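PDB 4YBV: uncharacterized protein from Staphylococcus aureus, which probably hydrolyses thioester bonds, as expected of a thioesterase with the hot dog fold that assembles from four copies. Local coordinates for residues L8-M13 with T30-A35; L55-L60 with G119-K124. The protein carries 1 engineered substitution. All coordinates share one frame; numbering follows the deposited sequence.

Contact 1 (L8-M13 with T30-A35); sequences LETFEM and TDKVKA. Engineered in segment 30-35: Ala35 (natural residue Gln).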
ATOM      1  N   LEU A   8       8.219  22.506   0.681  1.00 23.34           N
ATOM      2  CA  LEU A   8       9.335  22.343   1.604  1.00 26.63           C
ATOM      3  C   LEU A   8       9.505  23.563   2.454  1.00 25.99           C
ATOM      4  O   LEU A   8       9.820  23.473   3.598  1.00 28.75           O
ATOM      5  CB  LEU A   8      10.616  22.012   0.867  1.00 29.01           C
ATOM      6  CG  LEU A   8      10.645  20.642   0.235  1.00 26.02           C
ATOM      7  CD1 LEU A   8       9.627  20.455  -0.845  1.00 27.82           C
ATOM      8  CD2 LEU A   8      12.014  20.317  -0.265  1.00 32.47           C
ATOM      9  N   GLU A   9       9.272  24.717   1.872  1.00 28.34           N
ATOM     10  CA  GLU A   9       9.354  25.942   2.621  1.00 27.97           C
ATOM     11  C   GLU A   9       8.121  26.103   3.495  1.00 29.66           C
ATOM     12  O   GLU A   9       8.212  26.497   4.612  1.00 26.67           O
ATOM     13  CB  GLU A   9       9.499  27.127   1.707  1.00 30.54           C
ATOM     14  CG  GLU A   9       9.394  28.437   2.457  1.00 44.46           C
ATOM     15  CD  GLU A   9       9.402  29.647   1.566  1.00 49.76           C
ATOM     16  OE1 GLU A   9       9.861  29.549   0.433  1.00 48.10           O
ATOM     17  OE2 GLU A   9       8.956  30.698   2.027  1.00 60.50           O
ATOM     18  N   THR A  10       6.963  25.788   2.946  1.00 27.09           N
ATOM     19  CA  THR A  10       5.743  25.955   3.706  1.00 24.46           C
ATOM     20  C   THR A  10       5.799  25.140   4.987  1.00 29.18           C
ATOM     21  O   THR A  10       5.322  25.581   6.033  1.00 23.39           O
ATOM     22  CB  THR A  10       4.511  25.506   2.894  1.00 23.98           C
ATOM     23  OG1 THR A  10       4.459  26.233   1.667  1.00 22.19           O
ATOM     24  CG2 THR A  10       3.250  25.734   3.692  1.00 24.14           C
ATOM     25  N   PHE A  11       6.407  23.947   4.909  1.00 23.83           N
ATOM     26  CA  PHE A  11       6.437  23.059   6.070  1.00 21.24           C
ATOM     27  C   PHE A  11       7.679  23.309   6.924  1.00 21.55           C
ATOM     28  O   PHE A  11       7.866  22.640   7.922  1.00 24.02           O
ATOM     29  CB  PHE A  11       6.411  21.572   5.655  1.00 18.91           C
ATOM     30  CG  PHE A  11       5.014  21.047   5.304  1.00 21.51           C
ATOM     31  CD1 PHE A  11       3.923  21.913   5.259  1.00 24.04           C
ATOM     32  CD2 PHE A  11       4.805  19.692   5.027  1.00 23.26           C
ATOM     33  CE1 PHE A  11       2.637  21.424   4.944  1.00 27.88           C
ATOM     34  CE2 PHE A  11       3.526  19.210   4.713  1.00 23.32           C
ATOM     35  CZ  PHE A  11       2.451  20.077   4.676  1.00 21.54           C
ATOM     36  N   GLU A  12       8.519  24.251   6.518  1.00 24.57           N
ATOM     37  CA  GLU A  12       9.764  24.557   7.262  1.00 24.84           C
ATOM     38  C   GLU A  12      10.637  23.314   7.424  1.00 23.11           C
ATOM     39  O   GLU A  12      11.106  23.006   8.536  1.00 23.28           O
ATOM     40  CB  GLU A  12       9.440  25.145   8.637  1.00 22.28           C
ATOM     41  CG  GLU A  12       8.575  26.381   8.558  1.00 24.99           C
ATOM     42  CD  GLU A  12       8.548  27.122   9.869  1.00 35.58           C
ATOM     43  OE1 GLU A  12       9.620  27.247  10.505  1.00 40.05           O
ATOM     44  OE2 GLU A  12       7.453  27.557  10.266  1.00 42.78           O
ATOM     45  N   MET A  13      10.801  22.584   6.318  1.00 23.31           N
ATOM     46  CA  MET A  13      11.619  21.368   6.290  1.00 24.19           C
ATOM     47  C   MET A  13      13.087  21.719   6.356  1.00 26.66           C
ATOM     48  O   MET A  13      13.520  22.668   5.698  1.00 23.17           O
ATOM     49  CB  MET A  13      11.365  20.559   5.018  1.00 20.54           C
ATOM     50  CG  MET A  13       9.901  20.069   4.870  1.00 19.64           C
ATOM     51  SD  MET A  13       9.836  18.902   3.515  1.00 23.96           S
ATOM     52  CE  MET A  13       8.067  18.731   3.361  1.00 20.39           C
ATOM     53  N   THR A  30       3.655  22.439  13.834  1.00 31.80           N
ATOM     54  CA  THR A  30       3.013  23.727  14.107  1.00 35.41           C
ATOM     55  C   THR A  30       1.518  23.645  13.796  1.00 36.76           C
ATOM     56  O   THR A  30       1.080  22.662  13.210  1.00 27.90           O
ATOM     57  CB  THR A  30       3.670  24.858  13.282  1.00 38.45           C
ATOM     58  OG1 THR A  30       3.452  24.633  11.883  1.00 38.68           O
ATOM     59  CG2 THR A  30       5.180  24.896  13.542  1.00 33.07           C
ATOM     60  N   ASP A  31       0.740  24.654  14.216  1.00 33.94           N
ATOM     61  CA  ASP A  31      -0.702  24.687  13.960  1.00 32.97           C
ATOM     62  C   ASP A  31      -0.968  24.502  12.474  1.00 28.11           C
ATOM     63  O   ASP A  31      -1.915  23.826  12.102  1.00 32.10           O
ATOM     64  CB  ASP A  31      -1.339  26.008  14.434  1.00 36.38           C
ATOM     65  CG  ASP A  31      -1.359  26.153  15.958  1.00 41.17           C
ATOM     66  OD1 ASP A  31      -1.567  25.148  16.680  1.00 39.67           O
ATOM     67  OD2 ASP A  31      -1.151  27.286  16.434  1.00 49.44           O
ATOM     68  N   LYS A  32      -0.123  25.117  11.644  1.00 29.12           N
ATOM     69  CA  LYS A  32      -0.183  25.029  10.180  1.00 29.85           C
ATOM     70  C   LYS A  32      -0.261  23.619   9.585  1.00 29.45           C
ATOM     71  O   LYS A  32      -0.870  23.450   8.529  1.00 25.91           O
ATOM     72  CB  LYS A  32       1.042  25.726   9.545  1.00 33.76           C
ATOM     73  CG  LYS A  32       0.755  27.128   9.017  1.00 42.40           C
ATOM     74  CD  LYS A  32       2.045  27.890   8.685  1.00 39.89           C
ATOM     75  CE  LYS A  32       2.838  27.248   7.572  1.00 38.90           C
ATOM     76  NZ  LYS A  32       4.151  27.944   7.409  1.00 47.14           N
ATOM     77  N   VAL A  33       0.371  22.632  10.231  1.00 25.62           N
ATOM     78  CA  VAL A  33       0.421  21.261   9.696  1.00 22.44           C
ATOM     79  C   VAL A  33      -0.340  20.273  10.582  1.00 24.91           C
ATOM     80  O   VAL A  33      -0.238  19.050  10.402  1.00 23.45           O
ATOM     81  CB  VAL A  33       1.899  20.767   9.524  1.00 22.75           C
ATOM     82  CG1 VAL A  33       2.577  21.511   8.423  1.00 23.22           C
ATOM     83  CG2 VAL A  33       2.685  20.932  10.811  1.00 22.76           C
ATOM     84  N   LYS A  34      -1.113  20.774  11.543  1.00 21.30           N
ATOM     85  CA  LYS A  34      -1.911  19.877  12.359  1.00 25.18           C
ATOM     86  C   LYS A  34      -3.228  19.499  11.631  1.00 25.35           C
ATOM     87  O   LYS A  34      -3.676  20.202  10.757  1.00 22.60           O
ATOM     88  CB  LYS A  34      -2.234  20.512  13.720  1.00 24.32           C
ATOM     89  CG  LYS A  34      -1.032  20.695  14.594  1.00 28.13           C
ATOM     90  CD  LYS A  34      -1.410  21.209  15.990  1.00 32.51           C
ATOM     91  CE  LYS A  34      -0.160  21.322  16.886  1.00 30.60           C
ATOM     92  NZ  LYS A  34      -0.549  21.611  18.305  1.00 39.04           N
ATOM     93  N   ALA A  35      -3.864  18.457  12.109  1.00 23.36           N
ATOM     94  CA  ALA A  35      -5.183  18.089  11.746  1.00 26.70           C
ATOM     95  C   ALA A  35      -5.959  18.986  12.740  1.00 31.88           C
ATOM     96  O   ALA A  35      -5.392  19.447  13.676  1.00 29.82           O
ATOM     97  CB  ALA A  35      -5.449  16.641  12.028  1.00 25.59           C
TER
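Lys32 and Val33 reach from the loop ahead of the central helix of this hot dog fold to Thr10 and Phe11, where the short N-terminal helix ends in a Schellman motif with Glu12 at positive phi. The Lys32 side chain bends once, at chi3 (64°), and brings its ammonium group to the last helical turn, where NZ donates to Thr10 O at 3.0 Å. The nitrogen lies in the carbonyl plane, with a C=O...N angle of 146°. The Lys32 and Thr10 side chains cross at about a right angle, CE of Lys32 coming 4.2 Å from the Thr10 methyl CG2. Thr10 OG1 is engaged elsewhere, bonding to Lys32 O of the second subunit, and the reciprocal bond ties the two copies together here. Glu12 OE2 stays 4.4 Å from Lys32 NZ, too far for a salt bridge, though its charge probably still steadies the ammonium. Beside this polar end, Phe11 and Val33 form the buried, apolar part of the contact. Phe11, which also packs on Ala44 and Met27, presents one ring face to Val33. CG1 of Val33 makes a CH-pi contact 3.8 Å from the Phe11 ring centroid, displaced toward the rim and equally close to CD1 and CE1, 3.5 Å from each.

Contact 2 (L55-L60 with G119-K124); sequences LGSANL and GTVAIK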
ATOM      1  N   LEU A  55      14.299  13.537  -2.693  1.00 23.80           N
ATOM      2  CA  LEU A  55      15.657  14.052  -2.511  1.00 26.75           C
ATOM      3  C   LEU A  55      16.705  12.932  -2.620  1.00 25.59           C
ATOM      4  O   LEU A  55      17.727  13.098  -3.288  1.00 25.82           O
ATOM      5  CB  LEU A  55      15.779  14.755  -1.168  1.00 22.54           C
ATOM      6  CG  LEU A  55      14.974  16.045  -1.073  1.00 30.82           C
ATOM      7  CD1 LEU A  55      14.929  16.555   0.341  1.00 33.02           C
ATOM      8  CD2 LEU A  55      15.503  17.118  -2.017  1.00 36.91           C
ATOM      9  N   GLY A  56      16.448  11.803  -1.965  1.00 24.97           N
ATOM     10  CA  GLY A  56      17.370  10.671  -2.037  1.00 24.38           C
ATOM     11  C   GLY A  56      17.630  10.170  -3.446  1.00 28.31           C
ATOM     12  O   GLY A  56      18.796  10.024  -3.882  1.00 30.68           O
ATOM     13  N   SER A  57      16.549   9.910  -4.175  1.00 21.76           N
ATOM     14  CA  SER A  57      16.701   9.384  -5.508  1.00 21.93           C
ATOM     15  C   SER A  57      17.380  10.418  -6.406  1.00 35.25           C
ATOM     16  O   SER A  57      18.205  10.052  -7.263  1.00 34.07           O
ATOM     17  CB  SER A  57      15.355   8.950  -6.090  1.00 27.55           C
ATOM     18  OG  SER A  57      14.953   7.725  -5.514  1.00 30.19           O
ATOM     19  N   ALA A  58      17.057  11.702  -6.204  1.00 31.50           N
ATOM     20  CA  ALA A  58      17.713  12.772  -6.948  1.00 29.56           C
ATOM     21  C   ALA A  58      19.229  12.774  -6.675  1.00 34.32           C
ATOM     22  O   ALA A  58      20.017  12.944  -7.598  1.00 34.25           O
ATOM     23  CB  ALA A  58      17.111  14.130  -6.598  1.00 32.12           C
ATOM     24  N   ASN A  59      19.621  12.565  -5.417  1.00 34.56           N
ATOM     25  CA  ASN A  59      21.036  12.473  -5.047  1.00 33.80           C
ATOM     26  C   ASN A  59      21.743  11.251  -5.639  1.00 39.66           C
ATOM     27  O   ASN A  59      22.962  11.268  -5.788  1.00 39.43           O
ATOM     28  CB  ASN A  59      21.210  12.444  -3.520  1.00 31.52           C
ATOM     29  CG  ASN A  59      20.944  13.779  -2.887  1.00 39.07           C
ATOM     30  OD1 ASN A  59      21.007  14.800  -3.572  1.00 45.92           O
ATOM     31  ND2 ASN A  59      20.645  13.798  -1.562  1.00 34.36           N
ATOM     32  N   LEU A  60      20.993  10.188  -5.942  1.00 34.25           N
ATOM     33  CA  LEU A  60      21.611   8.967  -6.468  1.00 38.48           C
ATOM     34  C   LEU A  60      21.728   8.889  -7.995  1.00 41.05           C
ATOM     35  O   LEU A  60      22.367   7.983  -8.527  1.00 43.13           O
ATOM     36  CB  LEU A  60      20.827   7.739  -5.999  1.00 40.35           C
ATOM     37  CG  LEU A  60      20.905   7.326  -4.533  1.00 34.10           C
ATOM     38  CD1 LEU A  60      20.024   6.130  -4.342  1.00 29.91           C
ATOM     39  CD2 LEU A  60      22.335   7.030  -4.082  1.00 33.63           C
ATOM     40  N   GLY A 119       8.182   4.005  -0.292  1.00 18.30           N
ATOM     41  CA  GLY A 119       7.950   4.718  -1.531  1.00 19.16           C
ATOM     42  C   GLY A 119       8.665   4.173  -2.744  1.00 24.27           C
ATOM     43  O   GLY A 119       9.794   3.715  -2.676  1.00 23.32           O
ATOM     44  N   THR A 120       7.976   4.204  -3.865  1.00 21.53           N
ATOM     45  CA  THR A 120       8.505   3.775  -5.131  1.00 24.46           C
ATOM     46  C   THR A 120       8.628   4.917  -6.102  1.00 28.49           C
ATOM     47  O   THR A 120       7.619   5.536  -6.495  1.00 27.03           O
ATOM     48  CB  THR A 120       7.641   2.725  -5.790  1.00 21.28           C
ATOM     49  OG1 THR A 120       7.471   1.635  -4.891  1.00 28.06           O
ATOM     50  CG2 THR A 120       8.314   2.266  -7.085  1.00 22.87           C
ATOM     51  N   VAL A 121       9.877   5.162  -6.503  1.00 23.59           N
ATOM     52  CA  VAL A 121      10.230   6.301  -7.334  1.00 32.02           C
ATOM     53  C   VAL A 121      10.700   5.876  -8.718  1.00 36.11           C
ATOM     54  O   VAL A 121      11.703   5.183  -8.838  1.00 34.67           O
ATOM     55  CB  VAL A 121      11.349   7.154  -6.690  1.00 25.97           C
ATOM     56  CG1 VAL A 121      11.744   8.305  -7.623  1.00 26.06           C
ATOM     57  CG2 VAL A 121      10.926   7.640  -5.339  1.00 25.64           C
ATOM     58  N   ALA A 122       9.996   6.321  -9.757  1.00 36.60           N
ATOM     59  CA  ALA A 122      10.382   6.007 -11.128  1.00 40.27           C
ATOM     60  C   ALA A 122      11.515   6.933 -11.564  1.00 45.28           C
ATOM     61  O   ALA A 122      11.498   8.129 -11.238  1.00 42.48           O
ATOM     62  CB  ALA A 122       9.187   6.145 -12.073  1.00 42.54           C
ATOM     63  N   ILE A 123      12.504   6.395 -12.281  1.00 43.86           N
ATOM     64  CA  ILE A 123      13.590   7.243 -12.772  1.00 48.81           C
ATOM     65  C   ILE A 123      13.365   7.467 -14.266  1.00 46.18           C
ATOM     66  O   ILE A 123      13.388   6.523 -15.055  1.00 47.88           O
ATOM     67  CB  ILE A 123      14.992   6.630 -12.482  1.00 47.33           C
ATOM     68  CG1 ILE A 123      15.083   6.129 -11.038  1.00 40.27           C
ATOM     69  CG2 ILE A 123      16.090   7.655 -12.721  1.00 44.17           C
ATOM     70  CD1 ILE A 123      14.905   7.208  -9.996  1.00 34.17           C
ATOM     71  N   LYS A 124      13.095   8.720 -14.633  1.00 49.94           N
ATOM     72  CA  LYS A 124      12.660   9.075 -15.988  1.00 55.55           C
ATOM     73  C   LYS A 124      13.651  10.012 -16.691  1.00 53.91           C
ATOM     74  O   LYS A 124      14.377  10.750 -16.033  1.00 57.73           O
ATOM     75  CB  LYS A 124      11.259   9.729 -15.952  1.00 51.81           C
ATOM     76  CG  LYS A 124      10.069   8.752 -15.773  1.00 47.55           C
ATOM     77  CD  LYS A 124       9.310   8.570 -17.102  1.00 55.45           C
ATOM     78  CE  LYS A 124       8.103   7.606 -17.012  1.00 64.33           C
ATOM     79  NZ  LYS A 124       8.415   6.153 -16.847  1.00 57.98           N
TER
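The central helix of this hot dog fold, 42-60, meets strand 113-124 of the antiparallel sheet near the helix's C-terminal end, where Ser57 touches Val121 and Ile123. The contact is small but buried. Ser57 points at the strand, and its hydroxymethyl group settles over the branched side chain of Val121: CB of Ser57 lies 4.0 Å from Val121 CG1. With OG set anti to its own carbonyl carbon (chi1 -76°), the serine oxygen comes to rest above the valine branch point, 4.0 Å from Val121 CG2. These are van der Waals approaches. The polar needs of Ser57 OG are met from strand 99-107, the sheet neighbour of 113-124, where Trp102 NE1 and His100 ND1 both hydrogen-bond to it. Two partners on one oxygen should hold the hydroxyl's rotation and give it hydrogen bonds within the buried helix-sheet interface. Pro68 of strand 67-77 packs on Ser57 and Val121 alike. Two residues along the strand, Ile123 faces the helix too and touches His100, Ile61 and Phe66; its CD1 meets Ser57 CB at 4.3 Å. Between 55-60 and 119-124 the shortest approach is 3.8 Å, from Ser57 OG to Val121 CB.

Overall arrangement
From the N terminus, contact 1 comes first: helix 7-10 is followed by the hairpin of strands 14-19 and 22-28. The loop segment 30-35 then returns to the end of that helix, closing a loop of 16 residues. Helix 42-60 comes next. Contact 2 opens near its C-terminal end and closes only when strand 113-124 arrives, 58 residues later, with three strands in between. The two loops therefore run in series, neither nested nor crossed. The centres of contacts 1 and 2 are 23 Å apart, on opposite sides of the chain's centre. Contact 1 fastens the N-terminal helix to the segment leading into helix 42-60, whereas contact 2 packs the C-terminal end of that helix against strand 113-124 of the sheet.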